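Beta-N-acetylhexosaminidase (Streptomyces plicatus, PDB 1JAK) hydrolyses terminal N-acetylhexosamine residues from beta-linked glycosides, as a family 20 glycoside hydrolase that uses substrate-assisted catalysis. Local coordinates at residues Val166-Phe171 / Trp448-Ser453; Arg160-Asp165 / Tyr186-Leu191; Glu98-Asp103 / Ile151-Arg156. All coordinates share one frame; numbering follows the deposited sequence.

Interaction 1. Residues Val166-Phe171 / Trp448-Ser453; sequences VSRHFF and WTETLS. With IFG ((2R,3R,4S,5R)-2-acetamido-3,4-dihydroxy-5-hydroxymethyl-piperidine), chain F.
Arg168 and Glu450 run alongside each other and both reach the bound piperidine inhibitor IFG. The Arg168 chain bends at chi2 (43°), which carries its guanidinium there. Both NH1 and NH2 of Arg168 donate to O3 of IFG, each at 2.9 Å. Glu450 OE2 takes a very short bond, 2.5 Å, from O4 of IFG. The same OE2 lies over one guanidinium face, 3.4 Å from Arg168 NH1. It is well out of the plane and no N-H points at it, so this salt bridge works by charge alone. Trp448 spreads its indole under the sugar-like ring, with IFG C3 over its centre. Asp165 and Asp197 also pair with Arg168 and would probably fix its rotation.

Behind the pocket the packing stays tight. His169 ND1 donates to Thr449 O at 2.6 Å, in the imidazole plane. The His169 backbone N reaches Thr449 OG1 at 3.3 Å, while Asp165 O holds that hydroxyl more firmly. Phe171 CE1 meets Thr449 CG2 tip to tip, at 3.8 Å.

The exposed side is looser. Ser453 CB rests over the His169 face, and a water bridges Phe170 O and Ser453 O. Both loops lie at the C-terminal barrel end, where a TIM barrel carries its active site.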
loop_
_atom_site.group_PDB
_atom_site.type_symbol
_atom_site.label_atom_id
_atom_site.label_comp_id
_atom_site.label_asym_id
_atom_site.label_seq_id
_atom_site.Cartn_x
_atom_site.Cartn_y
_atom_site.Cartn_z
ATOM N N VAL A 166 -6.998 -3.094 -9.717
ATOM C CA VAL A 166 -6.617 -3.545 -11.051
ATOM C C VAL A 166 -7.834 -4.103 -11.781
ATOM O O VAL A 166 -7.710 -4.702 -12.852
ATOM C CB VAL A 166 -5.499 -4.627 -11.003
ATOM C CG1 VAL A 166 -4.229 -4.024 -10.419
ATOM C CG2 VAL A 166 -5.949 -5.829 -10.178
ATOM N N SER A 167 -9.010 -3.886 -11.197
ATOM C CA SER A 167 -10.267 -4.361 -11.774
ATOM C C SER A 167 -10.916 -3.339 -12.710
ATOM O O SER A 167 -11.348 -3.690 -13.812
ATOM C CB SER A 167 -11.257 -4.727 -10.662
ATOM O OG SER A 167 -10.793 -5.827 -9.890
ATOM N N ARG A 168 -10.998 -2.083 -12.275
ATOM C CA ARG A 168 -11.608 -1.040 -13.105
ATOM C C ARG A 168 -10.776 -0.839 -14.369
ATOM O O ARG A 168 -11.317 -0.755 -15.471
ATOM C CB ARG A 168 -11.769 0.244 -12.289
ATOM C CG ARG A 168 -13.057 0.249 -11.450
ATOM C CD ARG A 168 -13.328 -1.100 -10.759
ATOM N NE ARG A 168 -14.586 -1.068 -10.009
ATOM C CZ ARG A 168 -14.714 -0.601 -8.770
ATOM N NH1 ARG A 168 -13.655 -0.138 -8.115
ATOM N NH2 ARG A 168 -15.916 -0.550 -8.201
ATOM N N HIS A 169 -9.461 -0.741 -14.207
ATOM C CA HIS A 169 -8.555 -0.694 -15.347
ATOM C C HIS A 169 -7.460 -1.674 -14.951
ATOM O O HIS A 169 -6.955 -1.633 -13.830
ATOM C CB HIS A 169 -7.959 0.693 -15.601
ATOM C CG HIS A 169 -8.876 1.617 -16.342
ATOM N ND1 HIS A 169 -9.668 2.543 -15.703
ATOM C CD2 HIS A 169 -9.136 1.748 -17.665
ATOM C CE1 HIS A 169 -10.377 3.209 -16.597
ATOM N NE2 HIS A 169 -10.072 2.747 -17.796
ATOM N N PHE A 170 -7.118 -2.577 -15.858
ATOM C CA PHE A 170 -6.096 -3.567 -15.569
ATOM C C PHE A 170 -4.692 -2.999 -15.717
ATOM O O PHE A 170 -4.424 -2.191 -16.605
ATOM C CB PHE A 170 -6.252 -4.770 -16.507
ATOM C CG PHE A 170 -5.246 -5.861 -16.270
ATOM C CD1 PHE A 170 -5.268 -6.602 -15.090
ATOM C CD2 PHE A 170 -4.272 -6.146 -17.224
ATOM C CE1 PHE A 170 -4.332 -7.612 -14.861
ATOM C CE2 PHE A 170 -3.331 -7.154 -17.009
ATOM C CZ PHE A 170 -3.359 -7.888 -15.826
ATOM N N PHE A 171 -3.807 -3.416 -14.820
ATOM C CA PHE A 171 -2.411 -3.014 -14.862
ATOM C C PHE A 171 -1.619 -4.309 -14.787
ATOM O O PHE A 171 -1.840 -5.127 -13.896
ATOM C CB PHE A 171 -2.075 -2.083 -13.692
ATOM C CG PHE A 171 -2.716 -0.731 -13.809
ATOM C CD1 PHE A 171 -4.003 -0.509 -13.325
ATOM C CD2 PHE A 171 -2.061 0.304 -14.472
ATOM C CE1 PHE A 171 -4.630 0.727 -13.506
ATOM C CE2 PHE A 171 -2.680 1.542 -14.659
ATOM C CZ PHE A 171 -3.968 1.753 -14.176
ATOM N N TRP A 448 -8.359 3.710 -6.303
ATOM C CA TRP A 448 -9.367 3.132 -7.183
ATOM C C TRP A 448 -9.100 3.607 -8.605
ATOM O O TRP A 448 -8.613 4.720 -8.811
ATOM C CB TRP A 448 -10.758 3.547 -6.705
ATOM C CG TRP A 448 -11.026 3.050 -5.316
ATOM C CD1 TRP A 448 -10.980 3.773 -4.156
ATOM C CD2 TRP A 448 -11.326 1.702 -4.938
ATOM N NE1 TRP A 448 -11.234 2.954 -3.077
ATOM C CE2 TRP A 448 -11.451 1.679 -3.531
ATOM C CE3 TRP A 448 -11.503 0.511 -5.654
ATOM C CZ2 TRP A 448 -11.746 0.508 -2.823
ATOM C CZ3 TRP A 448 -11.799 -0.655 -4.952
ATOM C CH2 TRP A 448 -11.917 -0.645 -3.549
ATOM N N THR A 449 -9.427 2.783 -9.596
ATOM C CA THR A 449 -9.102 3.168 -10.963
ATOM C C THR A 449 -10.198 3.397 -12.000
ATOM O O THR A 449 -9.955 3.244 -13.195
ATOM C CB THR A 449 -8.058 2.186 -11.545
ATOM O OG1 THR A 449 -8.549 0.842 -11.459
ATOM C CG2 THR A 449 -6.756 2.284 -10.760
ATOM N N GLU A 450 -11.394 3.782 -11.565
ATOM C CA GLU A 450 -12.453 4.058 -12.530
ATOM C C GLU A 450 -11.986 5.081 -13.566
ATOM O O GLU A 450 -12.356 4.999 -14.736
ATOM C CB GLU A 450 -13.701 4.628 -11.842
ATOM C CG GLU A 450 -14.635 3.597 -11.245
ATOM C CD GLU A 450 -14.336 3.280 -9.795
ATOM O OE1 GLU A 450 -13.222 3.585 -9.320
ATOM O OE2 GLU A 450 -15.226 2.712 -9.132
ATOM N N THR A 451 -11.169 6.039 -13.125
ATOM C CA THR A 451 -10.699 7.120 -13.997
ATOM C C THR A 451 -9.229 7.086 -14.409
ATOM O O THR A 451 -8.772 7.978 -15.126
ATOM C CB THR A 451 -10.933 8.498 -13.331
ATOM O OG1 THR A 451 -9.981 8.686 -12.271
ATOM C CG2 THR A 451 -12.338 8.582 -12.752
ATOM N N LEU A 452 -8.497 6.067 -13.972
ATOM C CA LEU A 452 -7.066 5.975 -14.254
ATOM C C LEU A 452 -6.724 4.762 -15.112
ATOM O O LEU A 452 -7.002 3.629 -14.730
ATOM C CB LEU A 452 -6.308 5.916 -12.925
ATOM C CG LEU A 452 -6.811 6.963 -11.918
ATOM C CD1 LEU A 452 -6.192 6.719 -10.552
ATOM C CD2 LEU A 452 -6.483 8.362 -12.416
ATOM N N SER A 453 -6.101 5.007 -16.262
ATOM C CA SER A 453 -5.761 3.927 -17.176
ATOM C C SER A 453 -4.274 3.733 -17.475
ATOM O O SER A 453 -3.909 2.807 -18.200
ATOM C CB SER A 453 -6.530 4.109 -18.488
ATOM O OG SER A 453 -6.260 5.372 -19.064
HETATM N N1 IFG F . -16.458 2.846 -3.378
HETATM C C2 IFG F . -16.176 1.470 -3.863
HETATM C C3 IFG F . -14.910 1.323 -4.801
HETATM C C4 IFG F . -14.725 2.497 -5.786
HETATM C C5 IFG F . -14.764 3.805 -4.994
HETATM C C6 IFG F . -14.545 5.074 -5.811
HETATM C C7 IFG F . -15.184 0.881 -1.689
HETATM C C8 IFG F . -14.938 0.009 -0.485
HETATM C C9 IFG F . -16.075 3.991 -4.218
HETATM N N2 IFG F . -16.036 0.557 -2.707
HETATM O O7 IFG F . -14.580 1.944 -1.722
HETATM O O3 IFG F . -15.003 0.105 -5.528
HETATM O O4 IFG F . -15.804 2.484 -6.720
HETATM O O6 IFG F . -14.095 6.147 -4.991
HETATM O O HOH W 1 -5.299 0.063 -17.776
#

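Interaction 2. Residues Arg160-Asp165 / Tyr186-Leu191; sequences RSAMLD and YKYNKL
Arg160 grips the carbonyl of Lys187 side-on. NE approaches Lys187 O at 3.0 Å and NH2 approaches the same oxygen at 2.9 Å. Lys187 O lies in the guanidinium plane. The Arg160 chain bends at chi3 (-54°), which turns the guanidinium back toward the loop. NH2 also forms a salt bridge with Glu98, and NH1 bonds to Tyr157 O. An alanine here would probably leave Lys187 O without its two donors and Glu98 without its positive mate.

The Asn189 side chain passes across one face of the guanidinium, with the amide and guanidinium planes 41° apart. Its chi1 of 65° sets CG between the backbone N and the carbonyl carbon and brings OD1 back to Arg160 N, which donates to it at 3.1 Å. ND2 of Asn189 bonds to Ala158 O. Arg160 O takes two backbone donors, Asn189 N at 2.8 Å and Lys190 N at 3.2 Å.

From there the chains pair as parallel strands. Ser161 matches Lys190, and Ala162 matches Leu191. This is the first beta-alpha-beta unit of the TIM barrel, in which helix 173-184 links strand 159-165 to strand 190-194. Ala162 N donates to Lys190 O at 3.2 Å.

Ser161 CB touches Lys190 CB at 3.5 Å on one face of the sheet. On the other, Ala162 CB lies over the Tyr188 ring, 4.2 Å from CD1. The edge of that ring meets Arg160 O. Its hydroxyl bonds to Leu466 O, and helix 465-474 packs against the ring through Val469 and Ala470.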
loop_
_atom_site.group_PDB
_atom_site.type_symbol
_atom_site.label_atom_id
_atom_site.label_comp_id
_atom_site.label_asym_id
_atom_site.label_seq_id
_atom_site.Cartn_x
_atom_site.Cartn_y
_atom_site.Cartn_z
ATOM N N ARG A 160 0.254 -0.943 7.597
ATOM C CA ARG A 160 0.507 0.270 6.824
ATOM C C ARG A 160 0.416 -0.188 5.374
ATOM O O ARG A 160 1.397 -0.654 4.792
ATOM C CB ARG A 160 1.906 0.816 7.155
ATOM C CG ARG A 160 2.154 0.985 8.662
ATOM C CD ARG A 160 3.502 1.636 8.963
ATOM N NE ARG A 160 4.610 0.927 8.327
ATOM C CZ ARG A 160 5.154 -0.197 8.786
ATOM N NH1 ARG A 160 4.706 -0.756 9.902
ATOM N NH2 ARG A 160 6.144 -0.770 8.115
ATOM N N SER A 161 -0.771 -0.056 4.789
ATOM C CA SER A 161 -0.971 -0.552 3.435
ATOM C C SER A 161 -1.416 0.421 2.367
ATOM O O SER A 161 -1.900 1.518 2.641
ATOM C CB SER A 161 -1.967 -1.711 3.464
ATOM O OG SER A 161 -3.179 -1.297 4.060
ATOM N N ALA A 162 -1.234 -0.022 1.129
ATOM C CA ALA A 162 -1.627 0.733 -0.047
ATOM C C ALA A 162 -2.401 -0.253 -0.905
ATOM O O ALA A 162 -2.001 -1.410 -1.039
ATOM C CB ALA A 162 -0.394 1.232 -0.798
ATOM N N MET A 163 -3.521 0.184 -1.466
ATOM C CA MET A 163 -4.304 -0.703 -2.314
ATOM C C MET A 163 -4.283 -0.223 -3.753
ATOM O O MET A 163 -4.293 0.980 -4.015
ATOM C CB MET A 163 -5.770 -0.753 -1.859
ATOM C CG MET A 163 -6.610 -1.747 -2.664
ATOM S SD MET A 163 -8.384 -1.359 -2.694
ATOM C CE MET A 163 -8.413 -0.142 -4.031
ATOM N N LEU A 164 -4.234 -1.164 -4.688
ATOM C CA LEU A 164 -4.297 -0.803 -6.096
ATOM C C LEU A 164 -5.463 -1.575 -6.687
ATOM O O LEU A 164 -5.568 -2.790 -6.512
ATOM C CB LEU A 164 -3.014 -1.159 -6.851
ATOM C CG LEU A 164 -3.071 -0.794 -8.347
ATOM C CD1 LEU A 164 -3.246 0.715 -8.510
ATOM C CD2 LEU A 164 -1.800 -1.256 -9.046
ATOM N N ASP A 165 -6.344 -0.849 -7.367
ATOM C CA ASP A 165 -7.519 -1.416 -8.021
ATOM C C ASP A 165 -7.083 -1.796 -9.436
ATOM O O ASP A 165 -6.800 -0.919 -10.251
ATOM C CB ASP A 165 -8.623 -0.343 -8.056
ATOM C CG ASP A 165 -9.841 -0.737 -8.888
ATOM O OD1 ASP A 165 -9.898 -1.847 -9.460
ATOM O OD2 ASP A 165 -10.762 0.102 -8.967
ATOM N N TYR A 186 8.036 4.681 1.184
ATOM C CA TYR A 186 7.518 5.208 2.438
ATOM C C TYR A 186 7.227 4.216 3.558
ATOM O O TYR A 186 6.440 4.491 4.463
ATOM C CB TYR A 186 6.294 6.068 2.111
ATOM C CG TYR A 186 6.622 7.048 1.006
ATOM C CD1 TYR A 186 7.539 8.081 1.217
ATOM C CD2 TYR A 186 6.124 6.868 -0.284
ATOM C CE1 TYR A 186 7.960 8.899 0.170
ATOM C CE2 TYR A 186 6.542 7.683 -1.342
ATOM C CZ TYR A 186 7.463 8.692 -1.106
ATOM O OH TYR A 186 7.915 9.474 -2.148
ATOM N N LYS A 187 7.875 3.061 3.483
ATOM C CA LYS A 187 7.763 2.034 4.504
ATOM C C LYS A 187 6.407 1.348 4.668
ATOM O O LYS A 187 6.101 0.828 5.739
ATOM C CB LYS A 187 8.242 2.603 5.850
ATOM C CG LYS A 187 9.670 3.173 5.795
ATOM C CD LYS A 187 10.168 3.592 7.178
ATOM C CE LYS A 187 11.600 4.140 7.142
ATOM N NZ LYS A 187 11.691 5.507 6.543
ATOM N N TYR A 188 5.592 1.357 3.618
ATOM C CA TYR A 188 4.316 0.647 3.667
ATOM C C TYR A 188 4.752 -0.810 3.783
ATOM O O TYR A 188 5.818 -1.167 3.277
ATOM C CB TYR A 188 3.547 0.828 2.356
ATOM C CG TYR A 188 2.746 2.103 2.261
ATOM C CD1 TYR A 188 1.487 2.200 2.856
ATOM C CD2 TYR A 188 3.236 3.208 1.564
ATOM C CE1 TYR A 188 0.732 3.370 2.755
ATOM C CE2 TYR A 188 2.491 4.383 1.459
ATOM C CZ TYR A 188 1.238 4.455 2.056
ATOM O OH TYR A 188 0.487 5.603 1.948
ATOM N N ASN A 189 3.956 -1.656 4.433
ATOM C CA ASN A 189 4.342 -3.057 4.556
ATOM C C ASN A 189 3.297 -4.045 4.048
ATOM O O ASN A 189 3.479 -5.261 4.137
ATOM C CB ASN A 189 4.740 -3.387 6.004
ATOM C CG ASN A 189 3.589 -3.259 6.986
ATOM O OD1 ASN A 189 2.459 -2.920 6.619
ATOM N ND2 ASN A 189 3.875 -3.538 8.253
ATOM N N LYS A 190 2.200 -3.524 3.506
ATOM C CA LYS A 190 1.168 -4.386 2.962
ATOM C C LYS A 190 0.666 -3.819 1.646
ATOM O O LYS A 190 0.560 -2.603 1.488
ATOM C CB LYS A 190 0.025 -4.546 3.970
ATOM C CG LYS A 190 0.454 -5.381 5.178
ATOM C CD LYS A 190 -0.565 -5.392 6.289
ATOM C CE LYS A 190 -0.123 -6.315 7.422
ATOM N NZ LYS A 190 1.114 -5.860 8.127
ATOM N N LEU A 191 0.405 -4.708 0.693
ATOM C CA LEU A 191 -0.106 -4.312 -0.613
ATOM C C LEU A 191 -1.425 -5.030 -0.820
ATOM O O LEU A 191 -1.465 -6.250 -0.984
ATOM C CB LEU A 191 0.864 -4.701 -1.735
ATOM C CG LEU A 191 0.370 -4.345 -3.146
ATOM C CD1 LEU A 191 0.418 -2.833 -3.333
ATOM C CD2 LEU A 191 1.230 -5.037 -4.198
HETATM O O HOH W 2 4.556 3.521 6.641
#

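Interaction 3. Residues Glu98-Asp103 / Ile151-Arg156; sequences EGYRLD and IEDTPR. With SO4 (sulfate ion), chain B.
Tyr100 and Asp153 face each other as a hydrogen-bonded pair where two antiparallel strands, 100-105 and 145-153, run together in the mixed sheet of the family 20 domain 2. Their N-to-C directions, taken over 100-103 and 151-153, differ by 170°.

Backbone bonds make the ladder. Tyr100 N donates to Asp153 O and Asp153 N returns to Tyr100 O, both at 2.9 Å. The next such pair joins Leu102 and Ile151, with Leu102 N to Ile151 O at 2.7 Å. Arg101 and Glu152 form the non-hydrogen-bonded pair between them. Gly99 CA comes within 3.0 Å of Asp153 O.

Polar side chains sit on both faces. Tyr100 chi1 of 64° puts CG between the backbone N and the carbonyl carbon and lays the ring alongside Asp153. Tyr100 OH lies 2.7 Å from Asp153 OD2 in a weak, unsettled bond, and it also bonds to Thr125. Asp153 OD1 bonds to Trp474. Arg101 and Glu152 both bond to the Tyr95 hydroxyl. Arg101 NE also forms a salt bridge with Asp103, meeting OD2 on the syn lone pair of that oxygen.

Apolar contacts join Leu102 CB to Ile151 CB and Tyr100 CE2 to Ile151 CG2.

Past the strand, Pro155 CG touches OE1 of Glu98, whose carboxylate pairs with Arg160. A sulfate, probably from the crystallisation liquor, takes Arg156 NE on O4 at 2.9 Å and Arg156 NH2 on O2 at 3.0 Å.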
loop_
_atom_site.group_PDB
_atom_site.type_symbol
_atom_site.label_atom_id
_atom_site.label_comp_id
_atom_site.label_asym_id
_atom_site.label_seq_id
_atom_site.Cartn_x
_atom_site.Cartn_y
_atom_site.Cartn_z
ATOM N N GLU A 98 10.496 -4.360 12.479
ATOM C CA GLU A 98 10.599 -3.408 11.377
ATOM C C GLU A 98 11.449 -2.167 11.595
ATOM O O GLU A 98 11.647 -1.390 10.659
ATOM C CB GLU A 98 9.199 -2.952 10.971
ATOM C CG GLU A 98 8.313 -4.056 10.448
ATOM C CD GLU A 98 7.009 -3.515 9.914
ATOM O OE1 GLU A 98 6.134 -3.145 10.729
ATOM O OE2 GLU A 98 6.872 -3.448 8.675
ATOM N N GLY A 99 11.934 -1.974 12.817
ATOM C CA GLY A 99 12.728 -0.799 13.118
ATOM C C GLY A 99 14.202 -0.920 12.785
ATOM O O GLY A 99 14.671 -1.971 12.352
ATOM N N TYR A 100 14.933 0.167 12.999
ATOM C CA TYR A 100 16.363 0.207 12.712
ATOM C C TYR A 100 17.002 1.436 13.345
ATOM O O TYR A 100 16.322 2.339 13.835
ATOM C CB TYR A 100 16.596 0.308 11.199
ATOM C CG TYR A 100 16.060 1.611 10.636
ATOM C CD1 TYR A 100 14.704 1.751 10.335
ATOM C CD2 TYR A 100 16.878 2.737 10.518
ATOM C CE1 TYR A 100 14.177 2.973 9.944
ATOM C CE2 TYR A 100 16.358 3.970 10.126
ATOM C CZ TYR A 100 15.004 4.079 9.845
ATOM O OH TYR A 100 14.473 5.296 9.496
ATOM N N ARG A 101 18.329 1.457 13.320
ATOM C CA ARG A 101 19.087 2.602 13.794
ATOM C C ARG A 101 19.981 2.943 12.611
ATOM O O ARG A 101 20.472 2.042 11.926
ATOM C CB ARG A 101 19.963 2.269 15.010
ATOM C CG ARG A 101 20.762 3.486 15.476
ATOM C CD ARG A 101 21.529 3.272 16.780
ATOM N NE ARG A 101 22.743 2.478 16.609
ATOM C CZ ARG A 101 22.828 1.171 16.840
ATOM N NH1 ARG A 101 21.765 0.495 17.256
ATOM N NH2 ARG A 101 23.984 0.542 16.667
ATOM N N LEU A 102 20.158 4.231 12.342
ATOM C CA LEU A 102 21.018 4.661 11.248
ATOM C C LEU A 102 22.026 5.662 11.794
ATOM O O LEU A 102 21.655 6.733 12.282
ATOM C CB LEU A 102 20.196 5.303 10.120
ATOM C CG LEU A 102 20.957 5.705 8.846
ATOM C CD1 LEU A 102 19.978 5.829 7.683
ATOM C CD2 LEU A 102 21.703 7.018 9.062
ATOM N N ASP A 103 23.302 5.295 11.730
ATOM C CA ASP A 103 24.374 6.162 12.202
ATOM C C ASP A 103 25.131 6.678 10.985
ATOM O O ASP A 103 25.450 5.910 10.077
ATOM C CB ASP A 103 25.320 5.382 13.119
ATOM C CG ASP A 103 24.629 4.852 14.361
ATOM O OD1 ASP A 103 24.049 5.663 15.110
ATOM O OD2 ASP A 103 24.668 3.626 14.591
ATOM N N ILE A 151 19.731 8.171 13.843
ATOM C CA ILE A 151 18.284 8.063 13.722
ATOM C C ILE A 151 17.903 6.706 14.308
ATOM O O ILE A 151 18.502 5.690 13.962
ATOM C CB ILE A 151 17.803 8.094 12.239
ATOM C CG1 ILE A 151 17.987 9.491 11.645
ATOM C CG2 ILE A 151 16.335 7.672 12.160
ATOM C CD1 ILE A 151 17.541 9.604 10.190
ATOM N N GLU A 152 16.934 6.696 15.216
ATOM C CA GLU A 152 16.444 5.454 15.805
ATOM C C GLU A 152 14.978 5.501 15.415
ATOM O O GLU A 152 14.266 6.441 15.767
ATOM C CB GLU A 152 16.637 5.450 17.320
ATOM C CG GLU A 152 18.107 5.509 17.712
ATOM C CD GLU A 152 18.359 5.078 19.140
ATOM O OE1 GLU A 152 18.258 3.864 19.425
ATOM O OE2 GLU A 152 18.652 5.954 19.978
ATOM N N ASP A 153 14.531 4.480 14.694
ATOM C CA ASP A 153 13.182 4.482 14.145
ATOM C C ASP A 153 12.410 3.163 14.267
ATOM O O ASP A 153 12.928 2.100 13.940
ATOM C CB ASP A 153 13.338 4.868 12.669
ATOM C CG ASP A 153 12.113 5.521 12.078
ATOM O OD1 ASP A 153 11.162 5.846 12.817
ATOM O OD2 ASP A 153 12.124 5.720 10.842
ATOM N N THR A 154 11.164 3.247 14.733
ATOM C CA THR A 154 10.290 2.082 14.857
ATOM C C THR A 154 8.886 2.541 14.458
ATOM O O THR A 154 8.556 3.715 14.603
ATOM C CB THR A 154 10.242 1.539 16.301
ATOM O OG1 THR A 154 9.887 2.601 17.195
ATOM C CG2 THR A 154 11.596 0.948 16.700
ATOM N N PRO A 155 8.045 1.623 13.953
ATOM C CA PRO A 155 6.678 1.960 13.531
ATOM C C PRO A 155 5.612 2.016 14.625
ATOM O O PRO A 155 5.643 1.253 15.588
ATOM C CB PRO A 155 6.371 0.879 12.507
ATOM C CG PRO A 155 7.034 -0.314 13.120
ATOM C CD PRO A 155 8.383 0.244 13.557
ATOM N N ARG A 156 4.654 2.920 14.445
ATOM C CA ARG A 156 3.548 3.091 15.381
ATOM C C ARG A 156 2.511 1.986 15.190
ATOM O O ARG A 156 2.021 1.403 16.163
ATOM C CB ARG A 156 2.892 4.455 15.159
ATOM C CG ARG A 156 1.699 4.735 16.063
ATOM C CD ARG A 156 1.065 6.072 15.729
ATOM N NE ARG A 156 -0.003 6.409 16.668
ATOM C CZ ARG A 156 -0.781 7.482 16.566
ATOM N NH1 ARG A 156 -0.624 8.335 15.563
ATOM N NH2 ARG A 156 -1.710 7.712 17.487
HETATM S S SO4 B . -1.251 4.618 19.875
HETATM O O1 SO4 B . -2.457 3.771 19.972
HETATM O O2 SO4 B . -1.641 6.040 19.939
HETATM O O3 SO4 B . -0.344 4.304 20.995
HETATM O O4 SO4 B . -0.560 4.348 18.598
#

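Interaction 3 comes first along the chain and belongs to domain 2. Interactions 1 and 2 share the catalytic barrel, and their segments alternate in sequence. Strand 159-165 opens the barrel soon after strand 145-153 ends. Interaction 2 sits near the centre of the chain, about 17 Å from interaction 1 and about 19 Å from interaction 3, centre to centre. It touches both. Asp165, at the end of its strand, meets Thr449 and Trp448 of interaction 1. Arg160 and Asn189 meet Glu98 of interaction 3. Interactions 1 and 3 lie about 35 Å apart between centres. The barrel strand thus runs from the domain interface to the inhibitor pocket.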